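Local coordinates for protein 3-phosphoshikimate 1-carboxyvinyltransferase (PDB 7M0O) that probably catalyses transfer of the enolpyruvyl group of phosphoenolpyruvate to shikimate 3-phosphate, the sixth step of chorismate biosynthesis, at residues 18-23 and 59-63; 64-69 and 91-96; 139-143 and 166-170; 161-167 and 207-212; 170-175 and 201-207. All blocks are in the same frame, centred on the assembly; numbering follows the deposited sequence.

All five contacts form one connected group: contact 1 meets 2, 3 and 4, and contact 3 shares Leu166 and Thr167 with contact 4. Contact 5 shares Gly170 with contact 3 and Val207 with contact 4, but does not touch 1 or 2. All are partly buried, contact 4 the most; contacts 1 and 4 both lie at the C-terminal ends of helices, where backbone carbonyls meet a glycine, a proline or a tyrosine hydroxyl. Contacts 2 and 3 join loops that lead into neighbouring parallel strands; 2 relies on a tyrosine, glycines and water, 3 on an outward ion pair. Contact 5 is regular antiparallel sheet, with valines and arginines on one face and an apolar, helix-covered face opposite.

Contact 1 of 5, residues 18-23 and 59-63; sequences AAAADG and VDGRP
The C-terminal end of helix 8-20 meets the chain leaving strand 56-60, with Gly61 set among carbonyl oxygens of the helix end and the turn behind it. Arg62 N gives a nearly straight hydrogen bond to Ala19 O (2.8 Å, 168° at the hydrogen), and Gly61 N bonds to Gly23 O, also at 2.8 Å. A water bridges the rim, accepting from Gly23 N and donating to Gly61 O. Between these bonds Gly61 CA lies 3.0 Å from Ala21 O and 3.3 Å from Ala19 O, both CA-H...O contacts; a side chain at this position would run into Ala21 O. On the inner side Val59 holds CG1 anti to its backbone N (chi1 -176°), which lays that methyl 3.5 Å from Ala18 O, while Val59 CB rests on Ala18 CB. At the outer end the ring of Pro63 lies alongside Asp22, CG against CA at 3.9 Å. Leu88 of helix 79-90 packs on Ala19 and Ala20 and Tyr48 also touches Ala19, while Val59 pairs with Thr25 of strand 24-28, so the helix end is wedged between that sheet and helix 79-90.

Contact 2 of 5, residues 64-69 and 91-96; sequences QGPAVA and AGHGTY
Tyr96 reaches from its strand to Pro66 and Val68, and its side chain carries much of this contact. At CB the chain sets off with CG anti to the carbonyl carbon (chi1 -52°), which sends the ring back toward the loop 64-69. CB and CG serve as the stem; the touching begins at CE1, which meets Val68 CG2 at 4.0 Å. Next along, CZ lies 3.8 Å from Pro66 CB, the proline approaching the ring obliquely. At the tip the hydroxyl donates to Val68 O at 2.8 Å, nearly along the C=O axis and close to the ring plane, and this bond holds the end of the phenol against the loop. Gly94 passes so close to this hydroxyl that a side chain there would collide with it.

Beyond the ring, Thr95 N bonds to Ala69 O at 2.9 Å, and a water also donates to that oxygen. At the other end Gly65 and Gly92 pass with their CA atoms 4.0 Å apart, a gap in which neither could carry a CB. A second water gathers this end by donating to Gln64 O and Pro66 O and accepting from His93 N. On the exposed rim His93 NE2 points at Gln64 OE1 in a long bond of 3.3 Å, lying in the plane of both the imidazole and the amide carbonyl. Loops converging like this on the starts of parallel strands 70-74 and 95-99, with helix 79-90 between them, belong to a beta-alpha-beta crossover.

Contact 3 of 5, residues 139-143 and 166-170; sequences AGVEG and LTRQG
Glu142 and Val141 run beside Thr167, Arg168 and Gln169 where two loops enter the parallel strands 144-147 and 171-174, the paired ends of a beta-alpha-beta crossover through helix 155-163. The tight part is backbone: Arg168 N bonds to Val141 O at 2.9 Å and Gln169 N to Glu142 O at 2.7 Å. Beneath them Thr167 turns CG2 onto Val141 CG1 at 3.8 Å. Gly143 completes this side; a side chain there would strike Gly170 O.

The outer side is a polar fringe with exposed arginine and glutamine. The Glu142 chain bends at chi2 (64°) and brings its carboxylate back over the loop, where each oxygen has its own partner. OE1 forms a salt bridge with Arg168 NE, modelled unusually short, and a weak bond with NH2; the two flat groups stand 56° apart. OE2 takes Gln169 NE2 at 2.8 Å, close to the amide plane. Replacing Glu142 with an alanine removes both oxygens and would probably leave the guanidinium without its countercharge and the Gln169 amide free to turn. Arg168 also lies with one face over the Val141-Glu142 peptide, and a water bridges its NH2 to Gly140 O. At its far edge NH1 donates in plane to a lone pair of Ala139 O, 3.3 Å away.

Contact 4 of 5, residues 161-167 and 207-212; sequences LLLGPLT and VPPGGY
Pro165 sits at the apolar centre, held between Val207 and the ring of Tyr212. Its CD lies 3.6 Å from Val207 CG1, which also presses on Gly164 CA. Over one face of the tyrosine ring, Pro165 CB makes a CH-pi contact 4.2 Å from the centroid and 17° off the normal, while CG approaches CZ at 3.5 Å. Val207 keeps CG1 anti to its backbone N (chi1 -173°), and this leaves CG2 to reach Leu161 CD2 at 3.9 Å. Leu166 CD2 meets the tyrosine ring obliquely.

Outward from this core the bonds become polar. The Tyr212 hydroxyl donates to Leu162 O at 2.6 Å; the oxygen lies at the ring edge, and the donor comes well off the C=O direction, at 113°. That oxygen is available because the chain tightens to 3-10 form here, with Leu166 N bonding to Leu163 O. Pro208 O is buried and has no hydrogen-bond partner, its close neighbour being Pro165 CA at 3.3 Å in a CA-H...O contact. At the edge Gly211 N makes a weak bond to Pro165 O, and a water donates to Pro165 O and Thr167 O while accepting from Gly210 N.

Met191 of helix 182-193 packs on Leu161, Leu162, Val207 and Tyr212, and the side chain of Leu162 lies about 4 Å from that of Arg13, which probably binds shikimate 3-phosphate. This is a helix C-terminus ending in a 3-10 turn, packed against the linker from one sheet of the domain to strand 216-218 of another.

Contact 5 of 5, residues 170-175 and 201-207; sequences GLRIRV and EGDVFVV
Val175 N and Asp203 O make a nearly straight hydrogen bond (2.8 Å, 171° at the hydrogen) at one end of an antiparallel ladder. Ile173 and Phe205 form a hydrogen-bonded pair, with N to O distances of 2.9 Å from Ile173 N to Phe205 O and 2.8 Å in return. Leu171 and Val207 make the next such pair, while Arg172-Val206 and Arg174-Val204 are the non-hydrogen-bonded ones. A type II' turn from Glu201 to Val204 joins strand 204-207 to its other neighbour, 199-201, with Gly202 taking the positive phi.

On the face shared by Arg172, Val204 and Val206, the arginine bends at chi3 (71°) and lays its guanidinium over Val206, whose CG2 is 3.7 Å from NH1. Its NH2 reaches over strand 204-207 to Glu201 OE1 in a long salt bridge of 3.5 Å, the two planes 74° apart. With a serine in place of Arg172, Glu201 would probably lose this countercharge and Val206 the flat group over its methyl. Arg174 slants across Val204, NE to CG2 3.9 Å.

The other face is apolar: Phe205 turns its ring edge to Ile173 O and Val175 CG2, while Ile173 CD1 reaches Val207 CG2. Helix 155-163 covers that face through Leu157, Leu160 and Leu161. Strand 171-174 lies between 144-147 and 204-207, and strand 199-201, the other arm of the hairpin with 204-207, is the outermost strand on that side.

Contact 1 of 5, residues 18-23 and 59-63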
# COMPACT_ATOMS: atom_id res chain seq x y z
N ALA A 18 -12.63 -6.27 -9.19
CA ALA A 18 -12.73 -7.35 -10.18
C ALA A 18 -13.89 -8.28 -9.87
O ALA A 18 -14.57 -8.76 -10.78
CB ALA A 18 -11.42 -8.15 -10.25
N ALA A 19 -14.12 -8.57 -8.59
CA ALA A 19 -15.24 -9.41 -8.20
C ALA A 19 -16.58 -8.74 -8.47
O ALA A 19 -17.55 -9.43 -8.81
CB ALA A 19 -15.12 -9.75 -6.71
N ALA A 20 -16.68 -7.43 -8.26
CA ALA A 20 -17.98 -6.76 -8.22
C ALA A 20 -18.41 -6.19 -9.57
O ALA A 20 -19.60 -5.87 -9.73
CB ALA A 20 -17.96 -5.64 -7.17
N ALA A 21 -17.51 -6.11 -10.54
CA ALA A 21 -17.81 -5.38 -11.77
C ALA A 21 -18.66 -6.22 -12.74
O ALA A 21 -18.84 -7.43 -12.58
CB ALA A 21 -16.52 -4.94 -12.44
N ASP A 22 -19.19 -5.54 -13.74
CA ASP A 22 -19.94 -6.18 -14.81
C ASP A 22 -18.95 -6.50 -15.93
O ASP A 22 -18.45 -5.60 -16.61
CB ASP A 22 -21.07 -5.26 -15.28
CG ASP A 22 -21.88 -5.85 -16.42
OD1 ASP A 22 -21.83 -7.08 -16.62
OD2 ASP A 22 -22.57 -5.08 -17.12
N GLY A 23 -18.64 -7.78 -16.09
CA GLY A 23 -17.74 -8.27 -17.11
C GLY A 23 -16.58 -9.04 -16.51
O GLY A 23 -16.55 -9.34 -15.31
N VAL A 59 -11.07 -12.51 -13.32
CA VAL A 59 -12.23 -12.64 -12.43
C VAL A 59 -13.49 -12.31 -13.22
O VAL A 59 -13.60 -11.21 -13.77
CB VAL A 59 -12.13 -11.74 -11.19
CG1 VAL A 59 -13.32 -11.98 -10.25
CG2 VAL A 59 -10.78 -11.94 -10.46
N ASP A 60 -14.44 -13.24 -13.25
CA ASP A 60 -15.77 -12.97 -13.81
C ASP A 60 -16.57 -12.20 -12.77
O ASP A 60 -16.92 -12.76 -11.72
CB ASP A 60 -16.48 -14.27 -14.17
CG ASP A 60 -16.02 -14.83 -15.48
OD1 ASP A 60 -14.83 -14.64 -15.83
OD2 ASP A 60 -16.84 -15.48 -16.15
N GLY A 61 -16.87 -10.94 -13.05
CA GLY A 61 -17.55 -10.13 -12.05
C GLY A 61 -18.98 -10.58 -11.84
O GLY A 61 -19.62 -11.13 -12.74
N ARG A 62 -19.48 -10.37 -10.62
CA ARG A 62 -20.85 -10.71 -10.25
C ARG A 62 -21.50 -9.47 -9.66
O ARG A 62 -21.40 -9.22 -8.45
CB ARG A 62 -20.91 -11.89 -9.30
CG ARG A 62 -20.31 -13.16 -9.89
CD ARG A 62 -20.60 -14.38 -9.04
NE ARG A 62 -22.05 -14.62 -8.96
CZ ARG A 62 -22.75 -15.29 -9.88
NH1 ARG A 62 -22.14 -15.81 -10.95
NH2 ARG A 62 -24.05 -15.43 -9.73
N PRO A 63 -22.19 -8.67 -10.48
CA PRO A 63 -22.81 -7.44 -9.98
C PRO A 63 -23.82 -7.67 -8.86
O PRO A 63 -24.05 -6.74 -8.08
CB PRO A 63 -23.48 -6.85 -11.23
CG PRO A 63 -22.71 -7.41 -12.37
CD PRO A 63 -22.31 -8.80 -11.95
O HOH W 1 -19.64 -10.34 -15.48

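Contact 2 of 5, residues 64-69 and 91-96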
# COMPACT_ATOMS: atom_id res chain seq x y z
N GLN A 64 -24.41 -8.86 -8.72
CA GLN A 64 -25.35 -9.13 -7.64
C GLN A 64 -24.77 -10.05 -6.57
O GLN A 64 -25.51 -10.62 -5.78
CB GLN A 64 -26.67 -9.71 -8.17
CG GLN A 64 -27.54 -8.72 -8.94
CD GLN A 64 -27.82 -7.45 -8.18
OE1 GLN A 64 -28.17 -7.46 -7.00
NE2 GLN A 64 -27.66 -6.32 -8.87
N GLY A 65 -23.44 -10.19 -6.51
CA GLY A 65 -22.82 -10.85 -5.39
C GLY A 65 -22.59 -12.34 -5.57
O GLY A 65 -22.69 -12.87 -6.67
N PRO A 66 -22.26 -13.02 -4.48
CA PRO A 66 -21.90 -14.45 -4.56
C PRO A 66 -22.95 -15.29 -5.26
O PRO A 66 -24.15 -15.08 -5.10
CB PRO A 66 -21.76 -14.85 -3.09
CG PRO A 66 -21.32 -13.58 -2.41
CD PRO A 66 -22.12 -12.50 -3.11
N ALA A 67 -22.48 -16.28 -6.03
CA ALA A 67 -23.39 -17.17 -6.74
C ALA A 67 -24.12 -18.10 -5.78
O ALA A 67 -25.34 -18.27 -5.87
CB ALA A 67 -22.61 -17.98 -7.79
N VAL A 68 -23.39 -18.71 -4.84
CA VAL A 68 -23.98 -19.73 -3.98
C VAL A 68 -25.01 -19.10 -3.04
O VAL A 68 -24.95 -17.92 -2.69
CB VAL A 68 -22.90 -20.47 -3.17
CG1 VAL A 68 -21.93 -21.18 -4.11
CG2 VAL A 68 -22.14 -19.51 -2.27
N ALA A 69 -25.99 -19.92 -2.63
CA ALA A 69 -27.01 -19.45 -1.70
C ALA A 69 -26.56 -19.52 -0.25
O ALA A 69 -27.13 -18.83 0.59
CB ALA A 69 -28.29 -20.26 -1.89
N ALA A 91 -23.62 -7.24 -0.01
CA ALA A 91 -24.33 -6.66 -1.14
C ALA A 91 -25.07 -7.70 -1.97
O ALA A 91 -25.86 -7.31 -2.84
CB ALA A 91 -23.36 -5.90 -2.04
N GLY A 92 -24.82 -8.98 -1.75
CA GLY A 92 -25.45 -10.08 -2.47
C GLY A 92 -26.64 -10.65 -1.72
O GLY A 92 -27.28 -9.98 -0.91
N HIS A 93 -26.93 -11.93 -1.98
CA HIS A 93 -28.17 -12.55 -1.55
C HIS A 93 -27.90 -14.00 -1.18
O HIS A 93 -27.68 -14.85 -2.05
CB HIS A 93 -29.22 -12.44 -2.66
CG HIS A 93 -29.32 -11.07 -3.26
ND1 HIS A 93 -30.24 -10.13 -2.84
CD2 HIS A 93 -28.58 -10.47 -4.23
CE1 HIS A 93 -30.07 -9.01 -3.53
NE2 HIS A 93 -29.07 -9.19 -4.37
N GLY A 94 -27.91 -14.30 0.12
CA GLY A 94 -27.63 -15.64 0.58
C GLY A 94 -27.26 -15.60 2.05
O GLY A 94 -27.39 -14.58 2.71
N THR A 95 -26.80 -16.75 2.55
CA THR A 95 -26.40 -16.88 3.96
C THR A 95 -24.93 -17.28 4.04
O THR A 95 -24.56 -18.36 3.57
CB THR A 95 -27.27 -17.91 4.69
OG1 THR A 95 -28.65 -17.63 4.44
CG2 THR A 95 -27.01 -17.83 6.19
N TYR A 96 -24.11 -16.41 4.63
CA TYR A 96 -22.65 -16.55 4.56
C TYR A 96 -22.04 -16.50 5.96
O TYR A 96 -22.16 -15.48 6.66
CB TYR A 96 -22.06 -15.47 3.66
CG TYR A 96 -22.76 -15.45 2.31
CD1 TYR A 96 -22.60 -16.50 1.42
CD2 TYR A 96 -23.64 -14.41 1.96
CE1 TYR A 96 -23.24 -16.51 0.20
CE2 TYR A 96 -24.27 -14.42 0.74
CZ TYR A 96 -24.08 -15.48 -0.13
OH TYR A 96 -24.72 -15.50 -1.35
O HOH W 2 -25.64 -13.01 -4.33
O HOH W 3 -26.59 -6.73 -5.14
O HOH W 4 -29.56 -18.89 1.69

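Contact 3 of 5, residues 139-143 and 166-170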
# COMPACT_ATOMS: atom_id res chain seq x y z
N ALA A 139 -29.30 -9.69 1.73
CA ALA A 139 -30.40 -9.45 0.80
C ALA A 139 -30.19 -8.11 0.09
O ALA A 139 -31.13 -7.32 -0.09
CB ALA A 139 -31.75 -9.46 1.52
N GLY A 140 -28.95 -7.84 -0.32
CA GLY A 140 -28.59 -6.56 -0.89
C GLY A 140 -28.55 -5.42 0.11
O GLY A 140 -28.92 -5.59 1.28
N VAL A 141 -28.09 -4.25 -0.34
CA VAL A 141 -28.01 -3.04 0.47
C VAL A 141 -28.76 -1.93 -0.25
O VAL A 141 -28.44 -1.62 -1.41
CB VAL A 141 -26.55 -2.63 0.73
CG1 VAL A 141 -26.52 -1.33 1.50
CG2 VAL A 141 -25.81 -3.74 1.46
N GLU A 142 -29.76 -1.34 0.42
CA GLU A 142 -30.57 -0.30 -0.20
C GLU A 142 -29.73 0.93 -0.51
O GLU A 142 -29.76 1.45 -1.64
CB GLU A 142 -31.73 0.07 0.71
CG GLU A 142 -32.71 1.06 0.07
CD GLU A 142 -33.43 0.47 -1.15
OE1 GLU A 142 -33.62 -0.76 -1.21
OE2 GLU A 142 -33.81 1.24 -2.05
N GLY A 143 -28.97 1.41 0.46
CA GLY A 143 -28.15 2.58 0.30
C GLY A 143 -28.63 3.76 1.12
O GLY A 143 -29.35 3.62 2.12
N LEU A 166 -22.62 -0.93 -5.56
CA LEU A 166 -23.41 -2.15 -5.47
C LEU A 166 -24.74 -1.94 -4.77
O LEU A 166 -25.59 -2.82 -4.83
CB LEU A 166 -22.63 -3.25 -4.75
CG LEU A 166 -21.19 -3.38 -5.23
CD1 LEU A 166 -20.46 -4.50 -4.48
CD2 LEU A 166 -21.15 -3.64 -6.73
N THR A 167 -24.93 -0.81 -4.09
CA THR A 167 -26.17 -0.55 -3.39
C THR A 167 -27.24 -0.09 -4.38
O THR A 167 -26.96 0.30 -5.52
CB THR A 167 -25.97 0.52 -2.32
OG1 THR A 167 -25.82 1.80 -2.94
CG2 THR A 167 -24.74 0.20 -1.47
N ARG A 168 -28.50 -0.17 -3.94
CA ARG A 168 -29.59 0.13 -4.86
C ARG A 168 -29.73 1.63 -5.12
O ARG A 168 -30.09 2.02 -6.23
CB ARG A 168 -30.89 -0.46 -4.31
CG ARG A 168 -30.77 -1.96 -4.09
CD ARG A 168 -32.10 -2.63 -3.83
NE ARG A 168 -32.49 -2.62 -2.42
CZ ARG A 168 -32.17 -3.56 -1.52
NH1 ARG A 168 -31.44 -4.61 -1.86
NH2 ARG A 168 -32.61 -3.44 -0.27
N GLN A 169 -29.43 2.47 -4.12
CA GLN A 169 -29.61 3.91 -4.25
C GLN A 169 -28.32 4.70 -4.16
O GLN A 169 -28.37 5.94 -4.20
CB GLN A 169 -30.58 4.44 -3.17
CG GLN A 169 -31.92 3.69 -3.07
CD GLN A 169 -32.64 3.58 -4.39
OE1 GLN A 169 -32.45 4.42 -5.29
NE2 GLN A 169 -33.45 2.53 -4.55
N GLY A 170 -27.16 4.04 -4.06
CA GLY A 170 -25.91 4.73 -3.80
C GLY A 170 -25.73 5.01 -2.31
O GLY A 170 -26.60 4.74 -1.48
O HOH W 5 -31.53 -4.85 1.88
O HOH W 6 -26.95 -4.61 -3.06

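Contact 4 of 5, residues 161-167 and 207-212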
# COMPACT_ATOMS: atom_id res chain seq x y z
N LEU A 161 -16.75 2.86 0.58
CA LEU A 161 -16.69 3.47 -0.75
C LEU A 161 -16.84 2.42 -1.84
O LEU A 161 -17.63 2.59 -2.78
CB LEU A 161 -15.37 4.23 -0.92
CG LEU A 161 -15.20 5.52 -0.11
CD1 LEU A 161 -13.71 5.87 0.01
CD2 LEU A 161 -15.98 6.65 -0.77
N LEU A 162 -16.12 1.31 -1.71
CA LEU A 162 -16.19 0.26 -2.73
C LEU A 162 -17.57 -0.36 -2.80
O LEU A 162 -18.03 -0.74 -3.88
CB LEU A 162 -15.11 -0.79 -2.45
CG LEU A 162 -13.67 -0.31 -2.71
CD1 LEU A 162 -12.67 -1.32 -2.19
CD2 LEU A 162 -13.44 -0.04 -4.17
N LEU A 163 -18.26 -0.44 -1.66
CA LEU A 163 -19.62 -0.99 -1.62
C LEU A 163 -20.63 -0.11 -2.36
O LEU A 163 -21.60 -0.64 -2.94
CB LEU A 163 -20.05 -1.18 -0.16
CG LEU A 163 -21.51 -1.54 0.15
CD1 LEU A 163 -21.81 -2.94 -0.27
CD2 LEU A 163 -21.81 -1.36 1.63
N GLY A 164 -20.44 1.21 -2.34
CA GLY A 164 -21.43 2.15 -2.80
C GLY A 164 -22.15 1.82 -4.10
O GLY A 164 -23.39 1.83 -4.15
N PRO A 165 -21.41 1.56 -5.18
CA PRO A 165 -22.08 1.30 -6.47
C PRO A 165 -22.83 -0.02 -6.52
O PRO A 165 -23.61 -0.23 -7.46
CB PRO A 165 -20.92 1.32 -7.48
CG PRO A 165 -19.78 2.07 -6.76
CD PRO A 165 -19.95 1.64 -5.33
N LEU A 166 -22.62 -0.93 -5.56
CA LEU A 166 -23.41 -2.15 -5.47
C LEU A 166 -24.74 -1.94 -4.77
O LEU A 166 -25.59 -2.82 -4.83
CB LEU A 166 -22.63 -3.25 -4.75
CG LEU A 166 -21.19 -3.38 -5.23
CD1 LEU A 166 -20.46 -4.50 -4.48
CD2 LEU A 166 -21.15 -3.64 -6.73
N THR A 167 -24.93 -0.81 -4.09
CA THR A 167 -26.17 -0.55 -3.39
C THR A 167 -27.24 -0.09 -4.38
O THR A 167 -26.96 0.30 -5.52
CB THR A 167 -25.97 0.52 -2.32
OG1 THR A 167 -25.82 1.80 -2.94
CG2 THR A 167 -24.74 0.20 -1.47
N VAL A 207 -21.48 8.53 -3.44
CA VAL A 207 -21.14 7.43 -4.34
C VAL A 207 -22.41 7.01 -5.06
O VAL A 207 -23.40 6.65 -4.39
CB VAL A 207 -20.53 6.24 -3.58
CG1 VAL A 207 -20.03 5.19 -4.59
CG2 VAL A 207 -19.40 6.72 -2.67
N PRO A 208 -22.42 6.97 -6.39
CA PRO A 208 -23.64 6.69 -7.14
C PRO A 208 -23.90 5.20 -7.25
O PRO A 208 -22.98 4.38 -7.11
CB PRO A 208 -23.34 7.31 -8.52
CG PRO A 208 -21.86 7.15 -8.67
CD PRO A 208 -21.29 7.32 -7.28
N PRO A 209 -25.16 4.81 -7.48
CA PRO A 209 -25.48 3.41 -7.78
C PRO A 209 -25.11 3.10 -9.23
O PRO A 209 -24.61 3.95 -9.96
CB PRO A 209 -26.99 3.34 -7.56
CG PRO A 209 -27.45 4.71 -7.96
CD PRO A 209 -26.36 5.67 -7.50
N GLY A 210 -25.37 1.86 -9.62
CA GLY A 210 -25.21 1.45 -11.00
C GLY A 210 -24.05 0.51 -11.28
O GLY A 210 -23.90 0.08 -12.43
N GLY A 211 -23.23 0.21 -10.29
CA GLY A 211 -22.20 -0.79 -10.45
C GLY A 211 -20.93 -0.29 -11.11
O GLY A 211 -20.72 0.91 -11.37
N TYR A 212 -20.07 -1.26 -11.41
CA TYR A 212 -18.76 -1.05 -12.01
C TYR A 212 -18.69 -1.66 -13.40
O TYR A 212 -19.45 -2.56 -13.75
CB TYR A 212 -17.66 -1.69 -11.14
CG TYR A 212 -17.47 -1.10 -9.77
CD1 TYR A 212 -16.85 0.12 -9.59
CD2 TYR A 212 -17.88 -1.80 -8.63
CE1 TYR A 212 -16.67 0.65 -8.31
CE2 TYR A 212 -17.70 -1.29 -7.36
CZ TYR A 212 -17.10 -0.06 -7.21
OH TYR A 212 -16.91 0.43 -5.93
O HOH W 7 -26.54 -0.20 -8.08

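Contact 5 of 5, residues 170-175 and 201-207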
# COMPACT_ATOMS: atom_id res chain seq x y z
N GLY A 170 -27.16 4.04 -4.06
CA GLY A 170 -25.91 4.73 -3.80
C GLY A 170 -25.73 5.01 -2.31
O GLY A 170 -26.60 4.74 -1.48
N LEU A 171 -24.56 5.55 -1.97
CA LEU A 171 -24.24 5.87 -0.59
C LEU A 171 -23.88 7.34 -0.43
O LEU A 171 -23.35 7.98 -1.36
CB LEU A 171 -23.08 4.99 -0.07
CG LEU A 171 -23.45 3.52 0.14
CD1 LEU A 171 -22.18 2.75 0.60
CD2 LEU A 171 -24.55 3.38 1.18
N ARG A 172 -24.18 7.87 0.75
CA ARG A 172 -23.69 9.16 1.22
C ARG A 172 -22.97 8.88 2.54
O ARG A 172 -23.61 8.80 3.60
CB ARG A 172 -24.83 10.16 1.39
CG ARG A 172 -25.39 10.72 0.09
CD ARG A 172 -26.45 11.79 0.37
NE ARG A 172 -25.86 13.02 0.92
CZ ARG A 172 -25.54 14.09 0.19
NH1 ARG A 172 -25.73 14.08 -1.13
NH2 ARG A 172 -25.01 15.16 0.78
N ILE A 173 -21.65 8.73 2.48
CA ILE A 173 -20.83 8.32 3.62
C ILE A 173 -20.29 9.56 4.32
O ILE A 173 -19.45 10.28 3.77
CB ILE A 173 -19.67 7.41 3.17
CG1 ILE A 173 -20.21 6.23 2.36
CG2 ILE A 173 -18.86 6.95 4.39
CD1 ILE A 173 -19.15 5.53 1.46
N ARG A 174 -20.73 9.79 5.56
CA ARG A 174 -20.27 10.90 6.37
C ARG A 174 -19.09 10.47 7.24
O ARG A 174 -19.20 9.50 8.00
CB ARG A 174 -21.42 11.45 7.21
CG ARG A 174 -21.08 12.68 8.04
CD ARG A 174 -22.33 13.30 8.68
NE ARG A 174 -22.99 14.24 7.78
CZ ARG A 174 -24.24 14.11 7.34
NH1 ARG A 174 -24.99 13.08 7.73
NH2 ARG A 174 -24.75 15.01 6.52
N VAL A 175 -17.97 11.18 7.12
CA VAL A 175 -16.83 11.00 8.01
C VAL A 175 -16.44 12.33 8.65
O VAL A 175 -17.26 12.99 9.30
CB VAL A 175 -15.62 10.40 7.28
CG1 VAL A 175 -14.55 10.02 8.29
CG2 VAL A 175 -16.02 9.21 6.42
N GLU A 201 -18.50 16.19 -0.75
CA GLU A 201 -19.14 17.44 -0.34
C GLU A 201 -18.93 17.60 1.17
O GLU A 201 -19.63 16.97 1.96
CB GLU A 201 -20.63 17.44 -0.66
CG GLU A 201 -21.01 17.02 -2.06
CD GLU A 201 -22.52 16.95 -2.23
OE1 GLU A 201 -23.24 17.40 -1.30
OE2 GLU A 201 -22.99 16.45 -3.28
N GLY A 202 -17.97 18.44 1.55
CA GLY A 202 -17.66 18.61 2.95
C GLY A 202 -17.10 17.34 3.56
O GLY A 202 -16.02 16.89 3.19
N ASP A 203 -17.86 16.73 4.47
CA ASP A 203 -17.44 15.49 5.11
C ASP A 203 -18.14 14.26 4.55
O ASP A 203 -18.03 13.19 5.15
CB ASP A 203 -17.66 15.59 6.62
CG ASP A 203 -16.74 16.59 7.30
OD1 ASP A 203 -17.26 17.59 7.84
OD2 ASP A 203 -15.51 16.38 7.30
N VAL A 204 -18.85 14.39 3.43
CA VAL A 204 -19.69 13.33 2.87
C VAL A 204 -19.15 12.92 1.51
O VAL A 204 -19.03 13.75 0.60
CB VAL A 204 -21.16 13.76 2.76
CG1 VAL A 204 -21.98 12.66 2.08
CG2 VAL A 204 -21.74 14.10 4.13
N PHE A 205 -18.88 11.62 1.35
CA PHE A 205 -18.57 11.05 0.05
C PHE A 205 -19.86 10.56 -0.59
O PHE A 205 -20.62 9.81 0.03
CB PHE A 205 -17.57 9.89 0.19
CG PHE A 205 -16.23 10.28 0.77
CD1 PHE A 205 -15.14 10.52 -0.06
CD2 PHE A 205 -16.05 10.37 2.13
CE1 PHE A 205 -13.90 10.86 0.46
CE2 PHE A 205 -14.81 10.70 2.68
CZ PHE A 205 -13.73 10.95 1.83
N VAL A 206 -20.11 11.00 -1.82
CA VAL A 206 -21.37 10.77 -2.51
C VAL A 206 -21.10 9.79 -3.64
O VAL A 206 -20.55 10.15 -4.69
CB VAL A 206 -21.97 12.09 -3.03
CG1 VAL A 206 -23.22 11.82 -3.84
CG2 VAL A 206 -22.25 13.02 -1.87
N VAL A 207 -21.48 8.53 -3.44
CA VAL A 207 -21.14 7.43 -4.34
C VAL A 207 -22.41 7.01 -5.06
O VAL A 207 -23.40 6.65 -4.39
CB VAL A 207 -20.53 6.24 -3.58
CG1 VAL A 207 -20.03 5.19 -4.59
CG2 VAL A 207 -19.40 6.72 -2.67